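Local coordinates for possible protein of nuclear scaffold (Encephalitozoon cuniculi, PDB 3KAE) that probably serves as the Cdc27 (APC3) subunit of the anaphase-promoting complex, and forms a homodimer through its N-terminal tetratricopeptide-repeat domain, at residues C[51-56]-C[66-71]; C[59-64]-C[94-99]. One frame throughout, in Å; residues are numbered along the deposited sequence.

Contact 1: residues C[51-56]-C[66-71]; sequences RALFHL and YYESLC
Helices 49-57 and 62-74 run nearly antiparallel here, their segment axes 150° apart with a closest approach of 9.6 Å, and the backbones come nearest at Leu53 and Glu68. Ala52 and Leu56 point at the second helix, and Leu53 reaches it with its end. Cys71 meets all three. It points toward the first helix, with SG beside the backbone N, anti to the carbonyl carbon (chi1 -66°), where SG meets both the methyl of Ala52 and one branch of Leu56. SG is 3.8 Å from Ala52 CB and 4.0 Å from Leu56 CD1. Cys71 CB rests against Leu53 CG, 3.6 Å away. Leu53 starts out along the side of its helix, but its end swings in toward 66-71. There its CD2 touches the chain of Glu68 at CG, 3.6 Å off, and the two side chains cross at about a right angle. Glu68 has CG anti to the backbone N (chi1 -154°) and is extended beyond it. It offers methylene to the leucine and carries its carboxylate onward, where OE2 is hydrogen-bonded to Ser84 of helix 78-89. Leu56 works with one branch. Its CD1 lies over the backbone between Tyr67 and Glu68, 3.9 Å from Glu68 N, and 4.0 Å from Tyr67 CB. The ring of Tyr67 leads away from this interface, meets Tyr44 edge-to-face, and its OH is hydrogen-bonded to Arg16 of the second subunit. All six touching residues are buried. Small Ala52 and Cys71 meet at one end of the interface, and the two leucines reach Glu68 and Tyr67 farther along. Consecutive antiparallel helices joined by a short turn and packed through small and aliphatic residues are characteristic of the helical stacking in tetratricopeptide-repeat proteins.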
# COMPACT_ATOMS: atom_id res chain seq x y z
N ARG C 51 -5.88 0.28 -14.01
CA ARG C 51 -4.64 0.53 -14.73
C ARG C 51 -3.65 -0.61 -14.54
O ARG C 51 -2.96 -1.01 -15.49
CB ARG C 51 -4.02 1.87 -14.29
CG ARG C 51 -4.72 3.09 -14.87
CD ARG C 51 -3.99 4.37 -14.54
NE ARG C 51 -2.68 4.43 -15.18
CZ ARG C 51 -1.70 5.26 -14.80
NH1 ARG C 51 -1.88 6.10 -13.78
NH2 ARG C 51 -0.54 5.23 -15.43
N ALA C 52 -3.58 -1.13 -13.32
CA ALA C 52 -2.66 -2.21 -13.03
C ALA C 52 -3.04 -3.44 -13.85
O ALA C 52 -2.17 -4.18 -14.31
CB ALA C 52 -2.64 -2.52 -11.51
N LEU C 53 -4.35 -3.67 -14.01
CA LEU C 53 -4.84 -4.83 -14.76
C LEU C 53 -4.39 -4.76 -16.22
O LEU C 53 -4.02 -5.77 -16.83
CB LEU C 53 -6.36 -4.93 -14.66
CG LEU C 53 -6.93 -5.57 -13.38
CD1 LEU C 53 -8.43 -5.34 -13.27
CD2 LEU C 53 -6.63 -7.07 -13.31
N PHE C 54 -4.41 -3.55 -16.77
CA PHE C 54 -3.96 -3.36 -18.14
C PHE C 54 -2.56 -3.94 -18.29
O PHE C 54 -2.28 -4.66 -19.23
CB PHE C 54 -3.99 -1.88 -18.53
N HIS C 55 -1.68 -3.65 -17.34
CA HIS C 55 -0.32 -4.15 -17.46
C HIS C 55 -0.25 -5.64 -17.15
O HIS C 55 0.55 -6.38 -17.72
CB HIS C 55 0.63 -3.37 -16.55
CG HIS C 55 0.90 -1.98 -17.04
ND1 HIS C 55 2.01 -1.66 -17.80
CD2 HIS C 55 0.19 -0.83 -16.91
CE1 HIS C 55 1.98 -0.37 -18.09
NE2 HIS C 55 0.89 0.15 -17.57
N LEU C 56 -1.12 -6.08 -16.24
CA LEU C 56 -1.07 -7.45 -15.77
C LEU C 56 -1.54 -8.43 -16.84
O LEU C 56 -1.02 -9.54 -16.93
CB LEU C 56 -1.87 -7.61 -14.48
CG LEU C 56 -1.19 -6.95 -13.27
CD1 LEU C 56 -2.20 -6.70 -12.15
CD2 LEU C 56 -0.02 -7.81 -12.81
N TYR C 66 -1.58 -13.35 -9.13
CA TYR C 66 -1.93 -12.96 -7.77
C TYR C 66 -2.41 -11.49 -7.69
O TYR C 66 -3.51 -11.22 -7.20
CB TYR C 66 -0.78 -13.24 -6.80
CG TYR C 66 -1.17 -13.00 -5.36
CD1 TYR C 66 -2.04 -13.85 -4.70
CD2 TYR C 66 -0.68 -11.90 -4.68
CE1 TYR C 66 -2.41 -13.60 -3.40
CE2 TYR C 66 -1.03 -11.66 -3.38
CZ TYR C 66 -1.90 -12.51 -2.75
OH TYR C 66 -2.23 -12.25 -1.46
N TYR C 67 -1.61 -10.55 -8.19
CA TYR C 67 -2.04 -9.15 -8.20
C TYR C 67 -3.28 -8.96 -9.08
O TYR C 67 -4.12 -8.10 -8.83
CB TYR C 67 -0.89 -8.20 -8.64
CG TYR C 67 -0.04 -7.84 -7.47
CD1 TYR C 67 1.05 -8.63 -7.11
CD2 TYR C 67 -0.34 -6.76 -6.67
CE1 TYR C 67 1.82 -8.32 -6.00
CE2 TYR C 67 0.42 -6.45 -5.56
CZ TYR C 67 1.49 -7.24 -5.23
OH TYR C 67 2.27 -6.91 -4.13
N GLU C 68 -3.42 -9.81 -10.08
CA GLU C 68 -4.58 -9.74 -10.90
C GLU C 68 -5.82 -10.01 -10.05
O GLU C 68 -6.78 -9.24 -10.08
CB GLU C 68 -4.47 -10.78 -12.02
CG GLU C 68 -5.25 -10.42 -13.24
CD GLU C 68 -4.99 -11.39 -14.37
OE1 GLU C 68 -3.86 -11.43 -14.91
OE2 GLU C 68 -5.94 -12.11 -14.72
N SER C 69 -5.77 -11.10 -9.28
CA SER C 69 -6.84 -11.45 -8.35
C SER C 69 -7.12 -10.32 -7.35
O SER C 69 -8.27 -9.98 -7.11
CB SER C 69 -6.51 -12.75 -7.61
OG SER C 69 -7.68 -13.29 -7.01
N LEU C 70 -6.07 -9.71 -6.81
CA LEU C 70 -6.27 -8.58 -5.89
C LEU C 70 -7.03 -7.44 -6.55
O LEU C 70 -7.95 -6.87 -5.94
CB LEU C 70 -4.95 -8.06 -5.33
CG LEU C 70 -4.05 -9.01 -4.56
CD1 LEU C 70 -2.78 -8.26 -4.11
CD2 LEU C 70 -4.81 -9.63 -3.39
N CYS C 71 -6.63 -7.08 -7.78
CA CYS C 71 -7.23 -5.96 -8.50
C CYS C 71 -8.67 -6.28 -8.80
O CYS C 71 -9.55 -5.44 -8.62
CB CYS C 71 -6.49 -5.65 -9.82
SG CYS C 71 -4.80 -5.04 -9.65

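Contact 2: residues C[59-64]-C[94-99]; sequences LNTCTS and ERDPDV
The carboxylate of Asp96 reaches across to the start of helix 62-74. Its plane passes between two hydroxyls, Thr61 OG1 above one face and Thr63 OG1 above the other. The Asp96 chain crosses each threonine at about a right angle. CG of Asp96 is anti to its carbonyl carbon (chi1 -79°), which brings the flat end in toward the helix. Thr61 OG1 lies 3.0 Å from Asp96 OD2, and Thr63 OG1 is 3.2 Å from the same oxygen. Each hydroxyl sits almost equally far from OD1, so either oxygen could take its one proton, weakly, from above the plane. Thr63 OG1 has a further partner in the backbone N of Val108. Cys62 SG also approaches, 3.3 Å from Asp96 OD2.

Thr61 holds OG1 between its backbone N and carbonyl carbon (chi1 70°). Thr61 OG1 thus also accepts from Ser64 N at 3.2 Å. Ser64 OG returns the bond, accepting from Thr61 N at 3.1 Å. Farther out, Glu94 N donates to Asn60 O at 3.1 Å, nearly straight at 168° and in the carbonyl plane. The chain of Glu94 is bent, and Glu94 CG lies 3.2 Å from Asn60 O.

A negative carboxylate beside a helix N terminus would suit the helix dipole. Thr61 as N-cap and Ser64 make a classic capping box, against which the loop after helix 78-89 is fastened.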
# COMPACT_ATOMS: atom_id res chain seq x y z
N LEU C 59 0.91 -10.16 -18.86
CA LEU C 59 1.80 -11.09 -18.16
C LEU C 59 1.08 -12.39 -17.79
O LEU C 59 -0.14 -12.50 -17.93
CB LEU C 59 2.35 -10.43 -16.89
CG LEU C 59 3.04 -9.07 -17.03
CD1 LEU C 59 3.40 -8.50 -15.66
CD2 LEU C 59 4.28 -9.22 -17.91
N ASN C 60 1.85 -13.37 -17.33
CA ASN C 60 1.31 -14.63 -16.83
C ASN C 60 2.28 -15.35 -15.88
O ASN C 60 2.86 -16.37 -16.22
CB ASN C 60 0.92 -15.57 -17.97
CG ASN C 60 0.13 -16.77 -17.50
OD1 ASN C 60 0.63 -17.90 -17.48
ND2 ASN C 60 -1.11 -16.54 -17.10
N THR C 61 2.45 -14.80 -14.68
CA THR C 61 3.23 -15.49 -13.67
C THR C 61 2.42 -15.63 -12.37
O THR C 61 1.33 -15.08 -12.25
CB THR C 61 4.57 -14.77 -13.37
OG1 THR C 61 4.32 -13.54 -12.69
CG2 THR C 61 5.38 -14.51 -14.67
N CYS C 62 2.96 -16.36 -11.41
CA CYS C 62 2.30 -16.47 -10.13
C CYS C 62 2.05 -15.08 -9.52
O CYS C 62 0.96 -14.82 -8.98
CB CYS C 62 3.09 -17.35 -9.16
SG CYS C 62 4.87 -17.01 -9.10
N THR C 63 3.06 -14.20 -9.62
CA THR C 63 2.95 -12.86 -9.03
C THR C 63 1.95 -12.02 -9.79
O THR C 63 1.21 -11.24 -9.20
CB THR C 63 4.30 -12.10 -9.00
OG1 THR C 63 5.31 -12.90 -8.37
CG2 THR C 63 4.17 -10.82 -8.22
N SER C 64 1.88 -12.21 -11.09
CA SER C 64 1.01 -11.38 -11.91
C SER C 64 -0.43 -11.80 -11.70
O SER C 64 -1.31 -10.96 -11.53
CB SER C 64 1.39 -11.43 -13.41
OG SER C 64 0.63 -12.38 -14.15
N GLU C 94 3.97 -19.20 -15.47
CA GLU C 94 5.42 -19.33 -15.61
C GLU C 94 6.12 -18.81 -14.36
O GLU C 94 5.55 -18.06 -13.57
CB GLU C 94 5.94 -18.55 -16.83
CG GLU C 94 4.88 -18.17 -17.87
CD GLU C 94 4.43 -19.34 -18.72
OE1 GLU C 94 4.86 -20.49 -18.44
OE2 GLU C 94 3.65 -19.12 -19.67
N ARG C 95 7.38 -19.22 -14.19
CA ARG C 95 8.25 -18.65 -13.16
C ARG C 95 8.55 -17.20 -13.49
O ARG C 95 8.88 -16.86 -14.63
CB ARG C 95 9.56 -19.44 -13.09
CG ARG C 95 9.38 -20.94 -12.86
CD ARG C 95 10.71 -21.69 -12.91
NE ARG C 95 11.12 -22.03 -14.28
CZ ARG C 95 12.15 -22.81 -14.58
NH1 ARG C 95 12.90 -23.34 -13.63
NH2 ARG C 95 12.44 -23.06 -15.85
N ASP C 96 8.45 -16.33 -12.49
CA ASP C 96 8.82 -14.93 -12.69
C ASP C 96 10.26 -14.83 -13.18
O ASP C 96 11.07 -15.72 -12.95
CB ASP C 96 8.65 -14.12 -11.40
CG ASP C 96 7.19 -13.74 -11.13
OD1 ASP C 96 6.87 -12.54 -11.18
OD2 ASP C 96 6.37 -14.64 -10.87
N PRO C 97 10.58 -13.74 -13.88
CA PRO C 97 11.94 -13.52 -14.40
C PRO C 97 12.96 -13.33 -13.28
O PRO C 97 12.62 -12.80 -12.22
CB PRO C 97 11.80 -12.21 -15.19
CG PRO C 97 10.34 -12.05 -15.45
CD PRO C 97 9.65 -12.67 -14.28
N ASP C 98 14.19 -13.76 -13.52
CA ASP C 98 15.30 -13.38 -12.65
C ASP C 98 15.42 -11.86 -12.72
O ASP C 98 15.64 -11.31 -13.80
CB ASP C 98 16.61 -14.03 -13.13
CG ASP C 98 16.56 -15.54 -13.11
OD1 ASP C 98 16.02 -16.11 -12.14
OD2 ASP C 98 17.09 -16.17 -14.06
N VAL C 99 15.27 -11.18 -11.59
CA VAL C 99 15.33 -9.73 -11.59
C VAL C 99 16.23 -9.20 -10.48
O VAL C 99 16.72 -9.97 -9.66
CB VAL C 99 13.93 -9.10 -11.40
CG1 VAL C 99 12.93 -9.74 -12.34
CG2 VAL C 99 13.48 -9.22 -9.95

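How the contacts relate
From the N terminus, the chain runs through helix 49-57, turns, and enters helix 62-74. Contact 1 closes this short loop, with nine residues between its segments. Segment 59-64 of contact 2 falls inside that loop, while its partner 94-99 comes much later, after helix 78-89. The two closures therefore cross. Both use helix 62-74: contact 2 holds its N-terminal end, and contact 1 its middle. Their centres are 13 Å apart, and they touch where Leu56 CD2 packs 3.6 Å from Ser64 O. Together they tie helix 62-74 to the helix before it and to the loop leading to helix 101-104.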